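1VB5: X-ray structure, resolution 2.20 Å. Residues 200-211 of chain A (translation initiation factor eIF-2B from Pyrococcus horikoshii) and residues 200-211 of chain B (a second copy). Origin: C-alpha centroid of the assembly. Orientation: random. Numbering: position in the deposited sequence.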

ATOM      1  N   THR A 200      -5.996   4.437  -3.516  1.00 16.57           N
ATOM      2  CA  THR A 200      -6.188   4.920  -4.888  1.00 16.30           C
ATOM      3  C   THR A 200      -5.364   6.180  -5.108  1.00 14.15           C
ATOM      4  O   THR A 200      -4.827   6.404  -6.189  1.00 15.66           O
ATOM      5  CB  THR A 200      -7.675   5.248  -5.179  1.00 13.33           C
ATOM      6  OG1 THR A 200      -8.457   4.053  -5.068  1.00 15.47           O
ATOM      7  CG2 THR A 200      -7.834   5.819  -6.593  1.00 14.11           C
ATOM      8  N   TYR A 201      -5.274   6.996  -4.063  1.00 15.82           N
ATOM      9  CA  TYR A 201      -4.512   8.240  -4.101  1.00 14.73           C
ATOM     10  C   TYR A 201      -3.035   7.956  -4.390  1.00 12.63           C
ATOM     11  O   TYR A 201      -2.395   8.669  -5.165  1.00 13.71           O
ATOM     12  CB  TYR A 201      -4.651   8.958  -2.754  1.00 15.51           C
ATOM     13  CG  TYR A 201      -3.743  10.156  -2.554  1.00 18.85           C
ATOM     14  CD1 TYR A 201      -3.842  11.282  -3.374  1.00 19.11           C
ATOM     15  CD2 TYR A 201      -2.800  10.172  -1.523  1.00 19.65           C
ATOM     16  CE1 TYR A 201      -3.022  12.398  -3.173  1.00 17.04           C
ATOM     17  CE2 TYR A 201      -1.975  11.280  -1.311  1.00 18.11           C
ATOM     18  CZ  TYR A 201      -2.095  12.384  -2.138  1.00 16.93           C
ATOM     19  OH  TYR A 201      -1.286  13.471  -1.935  1.00 20.26           O
ATOM     20  N   LEU A 202      -2.507   6.905  -3.767  1.00 13.53           N
ATOM     21  CA  LEU A 202      -1.106   6.525  -3.944  1.00 16.38           C
ATOM     22  C   LEU A 202      -0.841   6.086  -5.382  1.00 19.51           C
ATOM     23  O   LEU A 202       0.177   6.448  -5.967  1.00 18.28           O
ATOM     24  CB  LEU A 202      -0.731   5.393  -2.974  1.00 12.41           C
ATOM     25  CG  LEU A 202      -0.896   5.702  -1.478  1.00 15.97           C
ATOM     26  CD1 LEU A 202      -0.537   4.468  -0.660  1.00 11.64           C
ATOM     27  CD2 LEU A 202      -0.015   6.886  -1.085  1.00 15.34           C
ATOM     28  N   LEU A 203      -1.753   5.299  -5.946  1.00 15.11           N
ATOM     29  CA  LEU A 203      -1.595   4.847  -7.322  1.00 16.19           C
ATOM     30  C   LEU A 203      -1.609   6.078  -8.220  1.00 14.44           C
ATOM     31  O   LEU A 203      -0.819   6.185  -9.153  1.00 16.31           O
ATOM     32  CB  LEU A 203      -2.732   3.892  -7.709  1.00 11.10           C
ATOM     33  CG  LEU A 203      -2.781   3.358  -9.147  1.00 15.63           C
ATOM     34  CD1 LEU A 203      -1.544   2.532  -9.459  1.00 13.05           C
ATOM     35  CD2 LEU A 203      -4.021   2.495  -9.315  1.00 12.51           C
ATOM     36  N   ALA A 204      -2.499   7.020  -7.922  1.00 17.50           N
ATOM     37  CA  ALA A 204      -2.598   8.241  -8.718  1.00 13.41           C
ATOM     38  C   ALA A 204      -1.275   9.018  -8.695  1.00 17.17           C
ATOM     39  O   ALA A 204      -0.822   9.526  -9.725  1.00 15.00           O
ATOM     40  CB  ALA A 204      -3.736   9.118  -8.200  1.00  5.46           C
ATOM     41  N   LEU A 205      -0.653   9.108  -7.525  1.00 13.37           N
ATOM     42  CA  LEU A 205       0.610   9.831  -7.418  1.00 14.85           C
ATOM     43  C   LEU A 205       1.692   9.162  -8.243  1.00 12.99           C
ATOM     44  O   LEU A 205       2.414   9.825  -8.982  1.00 14.11           O
ATOM     45  CB  LEU A 205       1.086   9.902  -5.966  1.00 11.50           C
ATOM     46  CG  LEU A 205       0.281  10.748  -4.991  1.00 13.52           C
ATOM     47  CD1 LEU A 205       1.029  10.787  -3.658  1.00 16.12           C
ATOM     48  CD2 LEU A 205       0.098  12.146  -5.538  1.00 13.47           C
ATOM     49  N   ALA A 206       1.794   7.843  -8.106  1.00 12.94           N
ATOM     50  CA  ALA A 206       2.801   7.067  -8.809  1.00 12.52           C
ATOM     51  C   ALA A 206       2.625   7.163 -10.316  1.00 15.18           C
ATOM     52  O   ALA A 206       3.580   7.363 -11.063  1.00 16.13           O
ATOM     53  CB  ALA A 206       2.726   5.612  -8.369  1.00 11.61           C
ATOM     54  N   CYS A 207       1.391   7.013 -10.764  1.00 16.21           N
ATOM     55  CA  CYS A 207       1.110   7.078 -12.185  1.00 18.04           C
ATOM     56  C   CYS A 207       1.407   8.474 -12.773  1.00 17.93           C
ATOM     57  O   CYS A 207       1.833   8.588 -13.924  1.00 18.00           O
ATOM     58  CB  CYS A 207      -0.334   6.640 -12.415  1.00 17.22           C
ATOM     59  SG  CYS A 207      -0.637   4.828 -12.407  1.00 26.71           S
ATOM     60  N   HIS A 208       1.219   9.528 -11.982  1.00 14.95           N
ATOM     61  CA  HIS A 208       1.511  10.884 -12.451  1.00 14.39           C
ATOM     62  C   HIS A 208       3.022  11.052 -12.659  1.00 21.83           C
ATOM     63  O   HIS A 208       3.466  11.533 -13.702  1.00 19.39           O
ATOM     64  CB  HIS A 208       1.029  11.923 -11.431  1.00 15.28           C
ATOM     65  CG  HIS A 208       1.410  13.334 -11.768  1.00 20.74           C
ATOM     66  ND1 HIS A 208       0.743  14.083 -12.716  1.00 20.43           N
ATOM     67  CD2 HIS A 208       2.393  14.134 -11.284  1.00 23.09           C
ATOM     68  CE1 HIS A 208       1.294  15.282 -12.801  1.00 16.00           C
ATOM     69  NE2 HIS A 208       2.298  15.339 -11.942  1.00 26.29           N
ATOM     70  N   GLU A 209       3.809  10.659 -11.659  1.00 20.84           N
ATOM     71  CA  GLU A 209       5.267  10.774 -11.740  1.00 22.97           C
ATOM     72  C   GLU A 209       5.846   9.987 -12.912  1.00 20.00           C
ATOM     73  O   GLU A 209       6.868  10.361 -13.479  1.00 20.88           O
ATOM     74  CB  GLU A 209       5.917  10.289 -10.436  1.00 24.87           C
ATOM     75  CG  GLU A 209       5.616  11.162  -9.219  1.00 28.73           C
ATOM     76  CD  GLU A 209       6.135  12.587  -9.361  1.00 35.19           C
ATOM     77  OE1 GLU A 209       5.859  13.416  -8.467  1.00 47.90           O
ATOM     78  OE2 GLU A 209       6.824  12.885 -10.358  1.00 37.20           O
ATOM     79  N   ASN A 210       5.186   8.898 -13.271  1.00 19.00           N
ATOM     80  CA  ASN A 210       5.656   8.067 -14.368  1.00 20.42           C
ATOM     81  C   ASN A 210       4.896   8.299 -15.674  1.00 17.86           C
ATOM     82  O   ASN A 210       5.043   7.543 -16.623  1.00 21.56           O
ATOM     83  CB  ASN A 210       5.584   6.604 -13.941  1.00 27.58           C
ATOM     84  CG  ASN A 210       6.551   6.289 -12.809  1.00 40.13           C
ATOM     85  OD1 ASN A 210       7.765   6.303 -13.006  1.00 38.87           O
ATOM     86  ND2 ASN A 210       6.018   6.025 -11.613  1.00 40.00           N
ATOM     87  N   ALA A 211       4.092   9.356 -15.713  1.00 20.79           N
ATOM     88  CA  ALA A 211       3.320   9.707 -16.905  1.00 19.61           C
ATOM     89  C   ALA A 211       2.418   8.598 -17.451  1.00 19.74           C
ATOM     90  O   ALA A 211       2.486   8.249 -18.625  1.00 18.31           O
ATOM     91  CB  ALA A 211       4.259  10.199 -18.007  1.00 26.76           C
TER
ATOM     92  N   THR B 200       7.761   2.079   0.158  1.00 16.22           N
ATOM     93  CA  THR B 200       8.446   3.248   0.707  1.00 15.04           C
ATOM     94  C   THR B 200       8.343   4.417  -0.271  1.00 14.35           C
ATOM     95  O   THR B 200       8.169   5.567   0.134  1.00 15.83           O
ATOM     96  CB  THR B 200       9.949   2.947   0.970  1.00 16.90           C
ATOM     97  OG1 THR B 200      10.067   1.805   1.831  1.00 14.28           O
ATOM     98  CG2 THR B 200      10.623   4.143   1.625  1.00 10.56           C
ATOM     99  N   TYR B 201       8.451   4.107  -1.560  1.00 13.42           N
ATOM    100  CA  TYR B 201       8.356   5.110  -2.616  1.00 13.72           C
ATOM    101  C   TYR B 201       7.007   5.834  -2.518  1.00 14.93           C
ATOM    102  O   TYR B 201       6.942   7.064  -2.584  1.00 14.74           O
ATOM    103  CB  TYR B 201       8.506   4.418  -3.978  1.00 18.74           C
ATOM    104  CG  TYR B 201       8.239   5.287  -5.194  1.00 20.58           C
ATOM    105  CD1 TYR B 201       8.966   6.460  -5.421  1.00 22.07           C
ATOM    106  CD2 TYR B 201       7.277   4.915  -6.138  1.00 18.82           C
ATOM    107  CE1 TYR B 201       8.744   7.240  -6.564  1.00 18.60           C
ATOM    108  CE2 TYR B 201       7.045   5.687  -7.281  1.00 18.91           C
ATOM    109  CZ  TYR B 201       7.780   6.843  -7.489  1.00 22.93           C
ATOM    110  OH  TYR B 201       7.566   7.590  -8.626  1.00 20.12           O
ATOM    111  N   LEU B 202       5.933   5.068  -2.344  1.00 13.67           N
ATOM    112  CA  LEU B 202       4.598   5.661  -2.240  1.00 17.75           C
ATOM    113  C   LEU B 202       4.509   6.550  -1.008  1.00 16.13           C
ATOM    114  O   LEU B 202       3.893   7.615  -1.044  1.00 18.52           O
ATOM    115  CB  LEU B 202       3.524   4.570  -2.162  1.00 10.66           C
ATOM    116  CG  LEU B 202       3.550   3.559  -3.310  1.00 14.77           C
ATOM    117  CD1 LEU B 202       2.464   2.502  -3.103  1.00  8.42           C
ATOM    118  CD2 LEU B 202       3.359   4.291  -4.628  1.00 12.64           C
ATOM    119  N   LEU B 203       5.123   6.113   0.085  1.00 17.78           N
ATOM    120  CA  LEU B 203       5.102   6.905   1.309  1.00 16.68           C
ATOM    121  C   LEU B 203       5.829   8.211   1.003  1.00 16.63           C
ATOM    122  O   LEU B 203       5.382   9.295   1.386  1.00 12.55           O
ATOM    123  CB  LEU B 203       5.833   6.174   2.443  1.00 17.16           C
ATOM    124  CG  LEU B 203       5.448   6.456   3.900  1.00 23.89           C
ATOM    125  CD1 LEU B 203       6.616   6.131   4.817  1.00 14.36           C
ATOM    126  CD2 LEU B 203       5.040   7.888   4.069  1.00 28.74           C
ATOM    127  N   ALA B 204       6.954   8.094   0.302  1.00 13.76           N
ATOM    128  CA  ALA B 204       7.762   9.258  -0.048  1.00 14.00           C
ATOM    129  C   ALA B 204       6.962  10.238  -0.903  1.00 13.87           C
ATOM    130  O   ALA B 204       7.013  11.447  -0.682  1.00 14.40           O
ATOM    131  CB  ALA B 204       9.030   8.817  -0.788  1.00 10.56           C
ATOM    132  N   LEU B 205       6.215   9.721  -1.873  1.00 14.02           N
ATOM    133  CA  LEU B 205       5.422  10.594  -2.739  1.00 12.26           C
ATOM    134  C   LEU B 205       4.335  11.326  -1.968  1.00  8.71           C
ATOM    135  O   LEU B 205       4.159  12.529  -2.132  1.00 13.85           O
ATOM    136  CB  LEU B 205       4.784   9.789  -3.881  1.00 14.29           C
ATOM    137  CG  LEU B 205       5.742   9.175  -4.912  1.00 17.31           C
ATOM    138  CD1 LEU B 205       4.951   8.332  -5.919  1.00 19.63           C
ATOM    139  CD2 LEU B 205       6.504  10.283  -5.625  1.00 14.95           C
ATOM    140  N   ALA B 206       3.613  10.603  -1.117  1.00 11.99           N
ATOM    141  CA  ALA B 206       2.526  11.205  -0.346  1.00 11.62           C
ATOM    142  C   ALA B 206       3.012  12.258   0.638  1.00 16.23           C
ATOM    143  O   ALA B 206       2.397  13.316   0.803  1.00 16.49           O
ATOM    144  CB  ALA B 206       1.759  10.117   0.407  1.00 13.99           C
ATOM    145  N   CYS B 207       4.114  11.965   1.310  1.00 14.07           N
ATOM    146  CA  CYS B 207       4.644  12.906   2.277  1.00 15.04           C
ATOM    147  C   CYS B 207       5.179  14.179   1.589  1.00 16.03           C
ATOM    148  O   CYS B 207       5.091  15.277   2.144  1.00 14.92           O
ATOM    149  CB  CYS B 207       5.705  12.195   3.128  1.00 15.78           C
ATOM    150  SG  CYS B 207       5.053  11.104   4.460  1.00 27.63           S
ATOM    151  N   HIS B 208       5.711  14.048   0.377  1.00 11.04           N
ATOM    152  CA  HIS B 208       6.204  15.222  -0.349  1.00 14.35           C
ATOM    153  C   HIS B 208       5.015  16.105  -0.743  1.00 18.62           C
ATOM    154  O   HIS B 208       5.071  17.334  -0.671  1.00 19.96           O
ATOM    155  CB  HIS B 208       6.950  14.800  -1.617  1.00 14.16           C
ATOM    156  CG  HIS B 208       7.238  15.932  -2.558  1.00 22.32           C
ATOM    157  ND1 HIS B 208       8.248  16.847  -2.343  1.00 25.92           N
ATOM    158  CD2 HIS B 208       6.639  16.302  -3.717  1.00 19.95           C
ATOM    159  CE1 HIS B 208       8.261  17.728  -3.327  1.00 19.68           C
ATOM    160  NE2 HIS B 208       7.295  17.420  -4.174  1.00 25.38           N
ATOM    161  N   GLU B 209       3.932  15.460  -1.156  1.00 19.31           N
ATOM    162  CA  GLU B 209       2.728  16.167  -1.570  1.00 20.70           C
ATOM    163  C   GLU B 209       2.116  16.931  -0.404  1.00 18.93           C
ATOM    164  O   GLU B 209       1.568  18.019  -0.579  1.00 21.76           O
ATOM    165  CB  GLU B 209       1.715  15.166  -2.128  1.00 15.76           C
ATOM    166  CG  GLU B 209       0.887  15.697  -3.263  1.00 33.86           C
ATOM    167  CD  GLU B 209       1.734  16.301  -4.371  1.00 34.31           C
ATOM    168  OE1 GLU B 209       2.699  15.651  -4.827  1.00 37.49           O
ATOM    169  OE2 GLU B 209       1.423  17.433  -4.792  1.00 43.92           O
ATOM    170  N   ASN B 210       2.228  16.367   0.794  1.00 23.25           N
ATOM    171  CA  ASN B 210       1.671  16.994   1.989  1.00 19.16           C
ATOM    172  C   ASN B 210       2.705  17.754   2.829  1.00 22.02           C
ATOM    173  O   ASN B 210       2.443  18.096   3.985  1.00 18.37           O
ATOM    174  CB  ASN B 210       0.968  15.928   2.848  1.00 24.69           C
ATOM    175  CG  ASN B 210      -0.273  15.347   2.164  1.00 36.20           C
ATOM    176  OD1 ASN B 210      -1.310  16.009   2.070  1.00 41.42           O
ATOM    177  ND2 ASN B 210      -0.165  14.110   1.669  1.00 34.59           N
ATOM    178  N   ALA B 211       3.874  18.018   2.247  1.00 18.02           N
ATOM    179  CA  ALA B 211       4.935  18.748   2.942  1.00 16.66           C
ATOM    180  C   ALA B 211       5.304  18.152   4.300  1.00 17.63           C
ATOM    181  O   ALA B 211       5.268  18.827   5.327  1.00 17.42           O
ATOM    182  CB  ALA B 211       4.533  20.212   3.113  1.00 23.49           C
TER

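Two copies of the same helix, residues 200-209 of each chain, cross almost at right angles (89°) with their axes 9.5 Å apart at closest approach, and no hydrogen bond links them: the contact is held by packing alone. The contacts are nearly the same in both directions, and Leu202 and Leu205 lie closest to their own counterparts, with CA of Leu202(A) 6.0 Å from CA of Leu202(B) and CA of Leu205(A) 6.8 Å from CA of Leu205(B). Together the stretches bury 511 Å².

Leu205 and Leu202 fill the centre. Leu205 of both chains points its CA-to-CB bond toward the other helix and adopts the same m,t rotamer, which lays CD1 of Leu205(A) against the partner backbone, 3.6 Å from N of Ala206(B) and 3.9 Å from CB of Leu205(B). In return, CD1 of Leu205(B) sits 3.8 Å from CA of Ala206(A). Ala206, whose side chain is a single methyl group, lies beside this close approach to main chain. That methyl also receives Leu202: CD2 of Leu202(A) lies 4.0 Å from CB of Ala206(B), and CD2 of Leu202(B) lies 4.0 Å from CB of Ala206(A). The two Leu202 side chains, also m,t, meet each other as well, CB of Leu202(A) being 4.3 Å from CD1 of Leu202(B). All six of these residues are buried, as suits their apolar side chains.

Tyr201 extends the contact toward the C-terminal end of the opposing helix. Its CA-to-CB bond points sideways, but with chi1 at t the end of the side chain comes nearer the partner. CE2 of Tyr201(A) stands 4.3 Å from CB of Ala206(B), while the hydroxyl OH of Tyr201(A) reaches 3.4 Å from CG of Glu209(B); in the reciprocal contact, OH of Tyr201(B) is 3.6 Å from CB of Glu209(A). The long tyrosine thus combines an apolar ring beside alanine with a polar tip at the partly exposed margin. Glu209 contributes its aliphatic portion here: CG of Glu209(A) packs 3.8 Å from CD2 of Leu205(B). The two glutamates differ in chi1, -67° in chain A and -145° in chain B, a local departure from symmetry.

Asn210, the first residue to leave helical phi/psi, turns its amide back on its own helix. ND2 of Asn210(A) donates to O of Ala206(A) at 2.8 Å, and ND2 of Asn210(B) to O of Ala206(B) at 2.8 Å. Thus anchored, ND2 of Asn210(A) lies at the edge of the Tyr201(B) ring, 3.7 Å from OH of Tyr201(B).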